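Local coordinates for CYCLIN domain-containing protein (Chaetomium thermophilum, PDB 6Z3U) that probably regulates a cyclin-dependent serine/threonine kinase, as the cyclin subunit of the three-chain CDK-activating kinase complex, at residues 19-24 against 178-183; 108-113 against 147-152; 126-131 against 358-363; 207-212 against 246-251. All blocks are in the same frame, centred on the assembly; numbering follows the deposited sequence.

Interaction 1 (19-24 against 178-183); sequences ELWSFS and GIRFAL
Trp21 turns the edge of its indole to Ile179 O, Gly178 O and Ala182 CB, all in the turn that follows helix 172-178. With CG anti to the carbonyl carbon (chi1 -63°), the ring leans across so that Trp21 NE1 donates to Ile179 O at 3.1 Å. The acceptor is close to the indole plane, but the bond is bent, with an N-H...O angle of 136°, and NE1 sits above the carbonyl plane of Ile179. Ile179 O also accepts from Ala182 N at 3.3 Å, the closing bond of a type I' beta turn from Ile179 to Ala182, so two donors grip it. Along the same rim, Trp21 CZ2 lies 3.6 Å from Gly178 O, and Ala182 CB touches Trp21 NE1 at 3.8 Å, nearly in the plane of the ring. Beside the indole, Leu20 crosses Arg180 obliquely. Leu20 CG rests over one face of the guanidinium, offset toward the rim and 3.9 Å from Arg180 NH2. The arginine bends at chi3 (67°), and its aliphatic part passes the indole with Arg180 CG 3.9 Å from Trp21 CZ2. Arg180 is also the positive-phi residue of the Schellman motif that ends helix 172-178, so helix end and tight turn are merged in a few residues. Met84 of the kinase chain packs on Arg180. Thr124 OG1 is hydrogen-bonded to Gly178 O, and Ile179 seats the turn on Phe117 of helix 108-124 and Phe142 of helix 132-146. Trp21 joins the N-terminal segment to the cyclin repeat, packing on Arg120, Ile123 and Thr124 of helix 108-124.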
loop_
_atom_site.group_PDB
_atom_site.type_symbol
_atom_site.label_atom_id
_atom_site.label_comp_id
_atom_site.label_asym_id
_atom_site.label_seq_id
_atom_site.Cartn_x
_atom_site.Cartn_y
_atom_site.Cartn_z
ATOM N N GLU A 19 -7.298 0.430 13.391
ATOM C CA GLU A 19 -6.801 -0.108 14.652
ATOM C C GLU A 19 -5.774 0.812 15.301
ATOM O O GLU A 19 -5.632 0.808 16.528
ATOM C CB GLU A 19 -6.204 -1.500 14.429
ATOM C CG GLU A 19 -4.889 -1.516 13.652
ATOM C CD GLU A 19 -4.209 -2.876 13.675
ATOM O OE1 GLU A 19 -4.881 -3.888 13.373
ATOM O OE2 GLU A 19 -3.002 -2.932 13.997
ATOM N N LEU A 20 -5.060 1.605 14.505
ATOM C CA LEU A 20 -3.945 2.409 14.994
ATOM C C LEU A 20 -4.200 3.905 14.969
ATOM O O LEU A 20 -3.737 4.612 15.865
ATOM C CB LEU A 20 -2.688 2.108 14.170
ATOM C CG LEU A 20 -1.555 1.323 14.835
ATOM C CD1 LEU A 20 -2.024 0.042 15.499
ATOM C CD2 LEU A 20 -0.499 1.010 13.779
ATOM N N TRP A 21 -4.912 4.415 13.967
ATOM C CA TRP A 21 -5.072 5.851 13.774
ATOM C C TRP A 21 -6.539 6.227 13.644
ATOM O O TRP A 21 -6.921 7.057 12.813
ATOM C CB TRP A 21 -4.280 6.323 12.558
ATOM C CG TRP A 21 -2.811 6.113 12.713
ATOM C CD1 TRP A 21 -2.048 5.160 12.106
ATOM C CD2 TRP A 21 -1.923 6.869 13.543
ATOM N NE1 TRP A 21 -0.738 5.279 12.501
ATOM C CE2 TRP A 21 -0.636 6.321 13.385
ATOM C CE3 TRP A 21 -2.093 7.957 14.404
ATOM C CZ2 TRP A 21 0.477 6.827 14.054
ATOM C CZ3 TRP A 21 -0.987 8.457 15.066
ATOM C CH2 TRP A 21 0.281 7.891 14.887
ATOM N N SER A 22 -7.386 5.618 14.471
ATOM C CA SER A 22 -8.789 5.997 14.581
ATOM C C SER A 22 -9.151 5.988 16.056
ATOM O O SER A 22 -9.038 4.951 16.717
ATOM C CB SER A 22 -9.695 5.049 13.790
ATOM O OG SER A 22 -9.527 5.220 12.391
ATOM N N PHE A 23 -9.567 7.144 16.572
ATOM C CA PHE A 23 -9.884 7.300 17.982
ATOM C C PHE A 23 -11.118 8.177 18.122
ATOM O O PHE A 23 -11.639 8.720 17.144
ATOM C CB PHE A 23 -8.718 7.922 18.761
ATOM C CG PHE A 23 -7.366 7.581 18.204
ATOM C CD1 PHE A 23 -6.733 6.402 18.558
ATOM C CD2 PHE A 23 -6.721 8.450 17.338
ATOM C CE1 PHE A 23 -5.487 6.087 18.048
ATOM C CE2 PHE A 23 -5.473 8.143 16.828
ATOM C CZ PHE A 23 -4.855 6.962 17.186
ATOM N N SER A 24 -11.585 8.306 19.357
ATOM C CA SER A 24 -12.631 9.255 19.685
ATOM C C SER A 24 -12.019 10.626 19.975
ATOM O O SER A 24 -10.852 10.716 20.369
ATOM C CB SER A 24 -13.419 8.778 20.900
ATOM O OG SER A 24 -12.627 8.835 22.075
ATOM N N GLY A 178 7.300 7.555 13.705
ATOM C CA GLY A 178 6.233 8.365 14.266
ATOM C C GLY A 178 4.855 7.903 13.837
ATOM O O GLY A 178 3.925 7.858 14.646
ATOM N N ILE A 179 4.706 7.541 12.560
ATOM C CA ILE A 179 3.423 7.090 12.032
ATOM C C ILE A 179 3.246 5.606 12.330
ATOM O O ILE A 179 2.298 4.972 11.852
ATOM C CB ILE A 179 3.307 7.370 10.521
ATOM C CG1 ILE A 179 4.377 6.608 9.735
ATOM C CG2 ILE A 179 3.419 8.864 10.255
ATOM C CD1 ILE A 179 4.217 6.714 8.233
ATOM N N ARG A 180 4.162 5.042 13.115
ATOM C CA ARG A 180 4.043 3.667 13.595
ATOM C C ARG A 180 4.049 2.671 12.438
ATOM O O ARG A 180 3.379 1.638 12.477
ATOM C CB ARG A 180 2.786 3.500 14.451
ATOM C CG ARG A 180 2.828 4.282 15.757
ATOM C CD ARG A 180 1.774 3.788 16.731
ATOM N NE ARG A 180 2.059 2.430 17.186
ATOM C CZ ARG A 180 1.227 1.693 17.914
ATOM N NH1 ARG A 180 1.574 0.467 18.281
ATOM N NH2 ARG A 180 0.046 2.178 18.272
ATOM N N PHE A 181 4.825 2.976 11.400
ATOM C CA PHE A 181 5.055 2.059 10.288
ATOM C C PHE A 181 3.778 1.738 9.519
ATOM O O PHE A 181 3.723 0.744 8.790
ATOM C CB PHE A 181 5.703 0.761 10.782
ATOM C CG PHE A 181 6.941 0.978 11.605
ATOM C CD1 PHE A 181 8.173 1.139 10.994
ATOM C CD2 PHE A 181 6.872 1.026 12.986
ATOM C CE1 PHE A 181 9.314 1.338 11.745
ATOM C CE2 PHE A 181 8.012 1.226 13.744
ATOM C CZ PHE A 181 9.233 1.382 13.123
ATOM N N ALA A 182 2.741 2.556 9.670
ATOM C CA ALA A 182 1.478 2.375 8.955
ATOM C C ALA A 182 1.520 3.250 7.707
ATOM O O ALA A 182 1.333 4.467 7.782
ATOM C CB ALA A 182 0.293 2.722 9.848
ATOM N N LEU A 183 1.769 2.625 6.555
ATOM C CA LEU A 183 1.929 3.343 5.297
ATOM C C LEU A 183 0.683 3.323 4.420
ATOM O O LEU A 183 0.627 4.075 3.440
ATOM C CB LEU A 183 3.108 2.759 4.508
ATOM C CG LEU A 183 4.494 3.292 4.873
ATOM C CD1 LEU A 183 4.695 3.339 6.374
ATOM C CD2 LEU A 183 5.570 2.441 4.221
#

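Interaction 2 (108-113 against 147-152); sequences DEIKAT and EGAFPS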
loop_
_atom_site.group_PDB
_atom_site.type_symbol
_atom_site.label_atom_id
_atom_site.label_comp_id
_atom_site.label_asym_id
_atom_site.label_seq_id
_atom_site.Cartn_x
_atom_site.Cartn_y
_atom_site.Cartn_z
ATOM N N ASP A 108 -3.284 14.298 -5.947
ATOM C CA ASP A 108 -4.120 14.486 -4.767
ATOM C C ASP A 108 -3.873 13.394 -3.732
ATOM O O ASP A 108 -3.889 13.658 -2.525
ATOM C CB ASP A 108 -5.596 14.516 -5.164
ATOM C CG ASP A 108 -5.988 15.799 -5.879
ATOM O OD1 ASP A 108 -5.186 16.757 -5.880
ATOM O OD2 ASP A 108 -7.105 15.847 -6.440
ATOM N N GLU A 109 -3.661 12.157 -4.183
ATOM C CA GLU A 109 -3.415 11.071 -3.238
ATOM C C GLU A 109 -2.099 11.261 -2.498
ATOM O O GLU A 109 -1.996 10.896 -1.322
ATOM C CB GLU A 109 -3.430 9.729 -3.967
ATOM C CG GLU A 109 -4.774 9.373 -4.582
ATOM C CD GLU A 109 -5.214 7.963 -4.238
ATOM O OE1 GLU A 109 -6.224 7.807 -3.523
ATOM O OE2 GLU A 109 -4.536 7.008 -4.678
ATOM N N ILE A 110 -1.085 11.822 -3.160
ATOM C CA ILE A 110 0.180 12.090 -2.484
ATOM C C ILE A 110 -0.006 13.178 -1.432
ATOM O O ILE A 110 0.395 13.020 -0.274
ATOM C CB ILE A 110 1.267 12.470 -3.506
ATOM C CG1 ILE A 110 1.723 11.228 -4.277
ATOM C CG2 ILE A 110 2.449 13.129 -2.807
ATOM C CD1 ILE A 110 2.716 11.510 -5.391
ATOM N N LYS A 111 -0.617 14.298 -1.823
ATOM C CA LYS A 111 -0.866 15.381 -0.878
ATOM C C LYS A 111 -1.573 14.867 0.368
ATOM O O LYS A 111 -1.139 15.118 1.497
ATOM C CB LYS A 111 -1.705 16.472 -1.541
ATOM C CG LYS A 111 -1.066 17.124 -2.749
ATOM C CD LYS A 111 -2.035 18.095 -3.409
ATOM C CE LYS A 111 -1.434 18.719 -4.654
ATOM N NZ LYS A 111 -2.466 18.993 -5.689
ATOM N N ALA A 112 -2.672 14.133 0.176
ATOM C CA ALA A 112 -3.458 13.671 1.312
ATOM C C ALA A 112 -2.656 12.723 2.193
ATOM O O ALA A 112 -2.777 12.757 3.423
ATOM C CB ALA A 112 -4.737 12.996 0.817
ATOM N N THR A 113 -1.830 11.868 1.584
ATOM C CA THR A 113 -1.009 10.951 2.368
ATOM C C THR A 113 0.085 11.696 3.122
ATOM O O THR A 113 0.331 11.421 4.302
ATOM C CB THR A 113 -0.396 9.890 1.459
ATOM O OG1 THR A 113 -1.429 9.034 0.958
ATOM C CG2 THR A 113 0.623 9.056 2.223
ATOM N N GLU A 147 3.005 6.240 -1.936
ATOM C CA GLU A 147 2.041 6.182 -3.027
ATOM C C GLU A 147 2.676 5.722 -4.335
ATOM O O GLU A 147 2.103 5.936 -5.409
ATOM C CB GLU A 147 1.373 7.544 -3.211
ATOM C CG GLU A 147 0.521 7.964 -2.021
ATOM C CD GLU A 147 -0.682 7.060 -1.813
ATOM O OE1 GLU A 147 -1.172 6.481 -2.806
ATOM O OE2 GLU A 147 -1.134 6.924 -0.656
ATOM N N GLY A 148 3.846 5.095 -4.267
ATOM C CA GLY A 148 4.463 4.512 -5.437
ATOM C C GLY A 148 5.349 5.438 -6.235
ATOM O O GLY A 148 5.811 5.046 -7.313
ATOM N N ALA A 149 5.598 6.652 -5.753
ATOM C CA ALA A 149 6.480 7.604 -6.419
ATOM C C ALA A 149 7.776 7.694 -5.621
ATOM O O ALA A 149 7.783 8.188 -4.489
ATOM C CB ALA A 149 5.812 8.972 -6.543
ATOM N N PHE A 150 8.873 7.223 -6.217
ATOM C CA PHE A 150 10.182 7.173 -5.570
ATOM C C PHE A 150 11.122 8.097 -6.333
ATOM O O PHE A 150 11.919 7.644 -7.168
ATOM C CB PHE A 150 10.717 5.743 -5.518
ATOM C CG PHE A 150 9.856 4.808 -4.719
ATOM C CD1 PHE A 150 10.046 4.667 -3.354
ATOM C CD2 PHE A 150 8.847 4.080 -5.327
ATOM C CE1 PHE A 150 9.253 3.815 -2.612
ATOM C CE2 PHE A 150 8.051 3.225 -4.588
ATOM C CZ PHE A 150 8.257 3.094 -3.229
ATOM N N PRO A 151 11.049 9.400 -6.080
ATOM C CA PRO A 151 11.915 10.346 -6.789
ATOM C C PRO A 151 13.313 10.378 -6.189
ATOM O O PRO A 151 13.569 9.868 -5.098
ATOM C CB PRO A 151 11.198 11.684 -6.592
ATOM C CG PRO A 151 10.524 11.536 -5.265
ATOM C CD PRO A 151 10.124 10.085 -5.158
ATOM N N SER A 152 14.224 11.002 -6.930
ATOM C CA SER A 152 15.579 11.210 -6.443
ATOM C C SER A 152 15.577 12.372 -5.460
ATOM O O SER A 152 15.008 13.432 -5.740
ATOM C CB SER A 152 16.534 11.486 -7.604
ATOM O OG SER A 152 17.878 11.558 -7.154
#
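The first turns of helix 108-124 lie beside the non-helical segment 147-152, with the closest approach of the two backbones between Ile110 and Glu147, whose CA atoms are 6.2 Å apart. Glu147 carries the contact. Its CB and CG run past Ile110 antiparallel to that side chain, Glu147 CB lying 3.9 Å from Ile110 CG1, and the bend at chi2 (-65°) then swings the carboxylate toward Thr113, tip to tip. There Glu147 OE2 and Thr113 OG1 form a hydrogen bond of 2.7 Å. Thr113 OG1 is also 3.0 Å from Glu109 O, one turn back, and its one proton cannot serve both; it has a further hydrogen bond with His187 NE2. Glu147 OE1 comes to 3.9 Å from Glu109 OE2, the two carboxylate planes being steeply inclined. The like charges would repel, which the salt bridge of Arg190 to Glu109 OE2 probably offsets. On the apolar side, Ile110 CD1 touches Ala149 CB at 4.2 Å. An alanine in place of Glu147 would remove the carboxylate beside Thr113 and the CG methylene, and would probably loosen the loop from the helix. Gly148, with positive phi, is the C-prime residue of the Schellman motif that closes helix 132-146 and turns the chain past helix 108-124, within the helical bundle of the first cyclin repeat.

Interaction 3 (126-131 against 358-363); sequences SIMTYP and NKCRDP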
loop_
_atom_site.group_PDB
_atom_site.type_symbol
_atom_site.label_atom_id
_atom_site.label_comp_id
_atom_site.label_asym_id
_atom_site.label_seq_id
_atom_site.Cartn_x
_atom_site.Cartn_y
_atom_site.Cartn_z
ATOM N N SER A 126 5.658 15.680 19.918
ATOM C CA SER A 126 5.326 17.073 20.165
ATOM C C SER A 126 6.096 17.984 19.223
ATOM O O SER A 126 7.195 17.655 18.770
ATOM C CB SER A 126 5.630 17.453 21.615
ATOM O OG SER A 126 5.995 18.820 21.695
ATOM N N ILE A 127 5.504 19.144 18.927
ATOM C CA ILE A 127 6.158 20.137 18.083
ATOM C C ILE A 127 7.415 20.689 18.739
ATOM O O ILE A 127 8.313 21.181 18.045
ATOM C CB ILE A 127 5.164 21.271 17.755
ATOM C CG1 ILE A 127 4.120 20.788 16.748
ATOM C CG2 ILE A 127 5.893 22.489 17.209
ATOM C CD1 ILE A 127 4.621 20.740 15.319
ATOM N N MET A 128 7.499 20.639 20.069
ATOM C CA MET A 128 8.679 21.110 20.781
ATOM C C MET A 128 9.842 20.128 20.719
ATOM O O MET A 128 10.932 20.461 21.199
ATOM C CB MET A 128 8.327 21.383 22.246
ATOM C CG MET A 128 7.285 22.461 22.434
ATOM S SD MET A 128 6.908 22.767 24.166
ATOM C CE MET A 128 5.631 21.554 24.477
ATOM N N THR A 129 9.641 18.937 20.151
ATOM C CA THR A 129 10.683 17.921 20.057
ATOM C C THR A 129 11.364 17.900 18.692
ATOM O O THR A 129 12.596 17.866 18.618
ATOM C CB THR A 129 10.097 16.538 20.363
ATOM O OG1 THR A 129 9.242 16.623 21.509
ATOM C CG2 THR A 129 11.205 15.538 20.644
ATOM N N TYR A 130 10.589 17.911 17.608
ATOM C CA TYR A 130 11.129 17.865 16.256
ATOM C C TYR A 130 10.589 19.027 15.432
ATOM O O TYR A 130 9.427 19.420 15.597
ATOM C CB TYR A 130 10.784 16.532 15.576
ATOM C CG TYR A 130 11.295 15.318 16.323
ATOM C CD1 TYR A 130 12.655 15.046 16.398
ATOM C CD2 TYR A 130 10.417 14.444 16.952
ATOM C CE1 TYR A 130 13.128 13.935 17.077
ATOM C CE2 TYR A 130 10.880 13.331 17.637
ATOM C CZ TYR A 130 12.236 13.081 17.697
ATOM O OH TYR A 130 12.701 11.974 18.377
ATOM N N PRO A 131 11.396 19.583 14.530
ATOM C CA PRO A 131 11.023 20.845 13.864
ATOM C C PRO A 131 9.943 20.640 12.821
ATOM O O PRO A 131 10.156 19.935 11.825
ATOM C CB PRO A 131 12.340 21.300 13.213
ATOM C CG PRO A 131 13.122 20.052 13.010
ATOM C CD PRO A 131 12.701 19.070 14.071
ATOM N N ASN A 358 10.754 28.911 19.902
ATOM C CA ASN A 358 12.174 29.041 19.601
ATOM C C ASN A 358 13.046 29.033 20.848
ATOM O O ASN A 358 14.261 28.839 20.734
ATOM C CB ASN A 358 12.410 30.330 18.809
ATOM C CG ASN A 358 13.839 30.468 18.325
ATOM O OD1 ASN A 358 14.342 29.623 17.586
ATOM N ND2 ASN A 358 14.496 31.549 18.724
ATOM N N LYS A 359 12.464 29.237 22.029
ATOM C CA LYS A 359 13.231 29.311 23.263
ATOM C C LYS A 359 12.969 28.151 24.214
ATOM O O LYS A 359 13.631 28.063 25.253
ATOM C CB LYS A 359 12.954 30.644 23.977
ATOM C CG LYS A 359 11.498 31.094 23.974
ATOM C CD LYS A 359 11.379 32.548 24.418
ATOM C CE LYS A 359 9.965 33.077 24.231
ATOM N NZ LYS A 359 9.892 34.552 24.392
ATOM N N CYS A 360 12.035 27.256 23.891
ATOM C CA CYS A 360 11.751 26.099 24.732
ATOM C C CYS A 360 11.891 24.783 23.977
ATOM O O CYS A 360 11.488 23.736 24.497
ATOM C CB CYS A 360 10.345 26.201 25.329
ATOM S SG CYS A 360 9.020 25.956 24.129
ATOM N N ARG A 361 12.450 24.810 22.771
ATOM C CA ARG A 361 12.576 23.609 21.962
ATOM C C ARG A 361 13.666 22.688 22.509
ATOM O O ARG A 361 14.548 23.099 23.270
ATOM C CB ARG A 361 12.896 23.975 20.513
ATOM C CG ARG A 361 14.189 24.761 20.348
ATOM C CD ARG A 361 14.409 25.159 18.902
ATOM N NE ARG A 361 15.640 25.920 18.708
ATOM C CZ ARG A 361 16.856 25.384 18.685
ATOM N NH1 ARG A 361 17.018 24.079 18.864
ATOM N NH2 ARG A 361 17.917 26.155 18.491
ATOM N N ASP A 362 13.592 21.427 22.111
ATOM C CA ASP A 362 14.601 20.444 22.496
ATOM C C ASP A 362 15.935 20.809 21.856
ATOM O O ASP A 362 15.999 20.958 20.629
ATOM C CB ASP A 362 14.162 19.050 22.060
ATOM C CG ASP A 362 14.991 17.949 22.691
ATOM O OD1 ASP A 362 16.229 18.095 22.760
ATOM O OD2 ASP A 362 14.401 16.931 23.113
ATOM N N PRO A 363 17.015 20.965 22.628
ATOM C CA PRO A 363 18.279 21.406 22.018
ATOM C C PRO A 363 18.991 20.329 21.214
ATOM O O PRO A 363 19.730 20.667 20.280
ATOM C CB PRO A 363 19.116 21.846 23.227
ATOM C CG PRO A 363 18.581 21.051 24.361
ATOM C CD PRO A 363 17.113 20.867 24.096
#
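One face of the Tyr130 ring is covered by its own neighbour, Thr129 CG2, which sits 3.7 Å above the plane and offset toward the rim; Tyr130 OH is hydrogen-bonded to Arg365 NE. The guanidinium of Arg361, at the end of a chain extended from CG to NE, leads away from residues 126-131 and makes a cation-pi contact with Trp366. The third flat group, the Asp362 carboxylate, brings OD2 to 4.3 Å from Thr129 CG2, while its OD1 accepts from Asp364 N. None of these planes stacks across the contact. What joins the two segments is a backbone bond: Asp362 N donates to Met128 O at 3.0 Å, with an N-H...O angle of 154° and the donor nearly on the C=O axis. Asp362 CB and Arg361 CA each come to 3.6 Å from Met128 O. Beside this bond the sulphurs meet: Met128 SD lies 3.8 Å from Cys360 SG. The methionine is extended at chi2 as far as SD, and the bend at chi3 (-87°) turns CE aside; the cysteine holds SG in the crowded position between N and carbonyl carbon. Met128 N is itself tied by an ST turn, donating to Ser126 OG at 2.9 Å. Met128 also packs on Asn36 and Ile43 of helix 25-48 and on Leu357, just before segment 358-363. The chemistry is thus one main-chain bond flanked by a thioether and a thiol in van der Waals contact, so the join between the cyclin repeat and the C-terminal region would depend little on charge pairing across it.

Interaction 4 (207-212 against 246-251); sequences PARLVA and LADRGL
From CB, which meets nothing of segment 246-251, the Arg209 chain leaves helix 207-221 with CG anti to the backbone N (chi1 172°) and stays extended as far as NE. Arg209 CG already lies 3.5 Å from Asp248 OD2, and Arg209 CD passes that oxygen at 3.8 Å. Arg209 NE then donates to Asp248 OD2 at 2.9 Å, with an N-H...O angle of 160°, and Arg209 NH2 donates to Asp248 OD1 at 3.1 Å. Both oxygens use their syn lone pairs, so the arginine grips the carboxylate side-on in a two-pronged salt bridge, although the two planes are 38° apart. Asp248 stands at a helix junction of the second cyclin repeat: helix 236-247 ends before it and helix 249-261 begins after it, with Asp248 as N-cap, its OD1 accepting weakly from Leu251 N at 3.4 Å. An alanine at Asp248 would remove both the partner of Arg209 and this cap, and would probably leave the helix start less well fixed. Over the centre of one guanidinium face lies Leu251 CD2, 4.0 Å from Arg209 CZ. At the tip, NH2 approaches CA of Gly250, where a CB would point toward Arg209 and collide with it. Next to the arginine, Leu210 and Leu251 cross obliquely, Leu210 CD2 touching Leu251 CD1 at 3.8 Å, and both leucines pack on Leu199 of helix 189-200.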
loop_
_atom_site.group_PDB
_atom_site.type_symbol
_atom_site.label_atom_id
_atom_site.label_comp_id
_atom_site.label_asym_id
_atom_site.label_seq_id
_atom_site.Cartn_x
_atom_site.Cartn_y
_atom_site.Cartn_z
ATOM N N PRO A 207 -27.730 15.449 -14.950
ATOM C CA PRO A 207 -26.264 15.355 -15.070
ATOM C C PRO A 207 -25.543 16.637 -14.693
ATOM O O PRO A 207 -24.529 16.590 -13.984
ATOM C CB PRO A 207 -26.055 14.991 -16.548
ATOM C CG PRO A 207 -27.306 15.422 -17.236
ATOM C CD PRO A 207 -28.404 15.220 -16.240
ATOM N N ALA A 208 -26.033 17.790 -15.161
ATOM C CA ALA A 208 -25.378 19.057 -14.848
ATOM C C ALA A 208 -25.334 19.296 -13.344
ATOM O O ALA A 208 -24.356 19.841 -12.820
ATOM C CB ALA A 208 -26.096 20.206 -15.555
ATOM N N ARG A 209 -26.395 18.905 -12.635
ATOM C CA ARG A 209 -26.387 18.987 -11.179
ATOM C C ARG A 209 -25.336 18.060 -10.586
ATOM O O ARG A 209 -24.649 18.422 -9.624
ATOM C CB ARG A 209 -27.775 18.642 -10.638
ATOM C CG ARG A 209 -27.855 18.493 -9.127
ATOM C CD ARG A 209 -29.223 17.971 -8.712
ATOM N NE ARG A 209 -29.431 18.029 -7.267
ATOM C CZ ARG A 209 -30.435 17.436 -6.629
ATOM N NH1 ARG A 209 -31.332 16.726 -7.304
ATOM N NH2 ARG A 209 -30.541 17.547 -5.312
ATOM N N LEU A 210 -25.207 16.851 -11.140
ATOM C CA LEU A 210 -24.227 15.896 -10.632
ATOM C C LEU A 210 -22.806 16.417 -10.807
ATOM O O LEU A 210 -21.973 16.289 -9.902
ATOM C CB LEU A 210 -24.384 14.552 -11.341
ATOM C CG LEU A 210 -25.224 13.482 -10.642
ATOM C CD1 LEU A 210 -25.245 12.206 -11.473
ATOM C CD2 LEU A 210 -24.702 13.200 -9.242
ATOM N N VAL A 211 -22.507 16.993 -11.973
ATOM C CA VAL A 211 -21.164 17.508 -12.223
ATOM C C VAL A 211 -20.808 18.577 -11.198
ATOM O O VAL A 211 -19.736 18.541 -10.583
ATOM C CB VAL A 211 -21.057 18.047 -13.662
ATOM C CG1 VAL A 211 -19.712 18.723 -13.878
ATOM C CG2 VAL A 211 -21.263 16.924 -14.666
ATOM N N ALA A 212 -21.709 19.541 -10.989
ATOM C CA ALA A 212 -21.435 20.608 -10.034
ATOM C C ALA A 212 -21.183 20.053 -8.636
ATOM O O ALA A 212 -20.269 20.504 -7.937
ATOM C CB ALA A 212 -22.595 21.602 -10.012
ATOM N N LEU A 246 -22.243 18.582 1.856
ATOM C CA LEU A 246 -22.025 20.022 1.861
ATOM C C LEU A 246 -22.192 20.614 0.468
ATOM O O LEU A 246 -22.673 21.745 0.329
ATOM C CB LEU A 246 -20.631 20.333 2.406
ATOM C CG LEU A 246 -20.424 20.047 3.894
ATOM C CD1 LEU A 246 -18.950 19.868 4.206
ATOM C CD2 LEU A 246 -21.013 21.165 4.736
ATOM N N ALA A 247 -21.816 19.866 -0.571
ATOM C CA ALA A 247 -21.949 20.360 -1.936
ATOM C C ALA A 247 -23.394 20.293 -2.418
ATOM O O ALA A 247 -23.868 21.211 -3.096
ATOM C CB ALA A 247 -21.039 19.564 -2.871
ATOM N N ASP A 248 -24.106 19.218 -2.073
ATOM C CA ASP A 248 -25.497 19.053 -2.503
ATOM C C ASP A 248 -26.147 18.062 -1.530
ATOM O O ASP A 248 -26.077 16.850 -1.731
ATOM C CB ASP A 248 -25.583 18.571 -3.939
ATOM C CG ASP A 248 -26.988 18.656 -4.506
ATOM O OD1 ASP A 248 -27.955 18.396 -3.760
ATOM O OD2 ASP A 248 -27.125 18.986 -5.705
ATOM N N ARG A 249 -26.777 18.603 -0.483
ATOM C CA ARG A 249 -27.372 17.752 0.544
ATOM C C ARG A 249 -28.412 16.805 -0.041
ATOM O O ARG A 249 -28.582 15.687 0.457
ATOM C CB ARG A 249 -28.004 18.614 1.640
ATOM C CG ARG A 249 -28.434 17.828 2.874
ATOM C CD ARG A 249 -29.298 18.666 3.808
ATOM N NE ARG A 249 -28.524 19.630 4.587
ATOM C CZ ARG A 249 -27.870 19.339 5.710
ATOM N NH1 ARG A 249 -27.200 20.287 6.350
ATOM N NH2 ARG A 249 -27.884 18.104 6.194
ATOM N N GLY A 250 -29.117 17.233 -1.090
ATOM C CA GLY A 250 -30.126 16.373 -1.686
ATOM C C GLY A 250 -29.547 15.078 -2.221
ATOM O O GLY A 250 -30.111 14.001 -2.010
ATOM N N LEU A 251 -28.413 15.165 -2.920
ATOM C CA LEU A 251 -27.794 13.966 -3.476
ATOM C C LEU A 251 -27.300 13.037 -2.373
ATOM O O LEU A 251 -27.466 11.815 -2.463
ATOM C CB LEU A 251 -26.641 14.356 -4.399
ATOM C CG LEU A 251 -27.007 15.128 -5.667
ATOM C CD1 LEU A 251 -25.751 15.503 -6.436
ATOM C CD2 LEU A 251 -27.951 14.324 -6.546
#

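How the interactions relate
Interactions 1 and 3 are the buried pair, whereas interactions 2 and 4 are partly buried. Interactions 1, 2 and 3 all draw on the first cyclin repeat: helix 108-124 begins in interaction 2, packs on Trp21 in interaction 1 and runs into the loop of interaction 3, and along it interactions 1 and 2 come within about 5 Å, nearest atom to nearest atom, without touching. Interaction 4 belongs to the second repeat, about 45 Å centre to centre from interaction 3. Chemistry follows place. The two buried contacts each rely on one bond to a main-chain carbonyl plus packing, and tie terminal regions to the repeat; the two less buried ones pair carboxylates with a hydroxyl or an arginine.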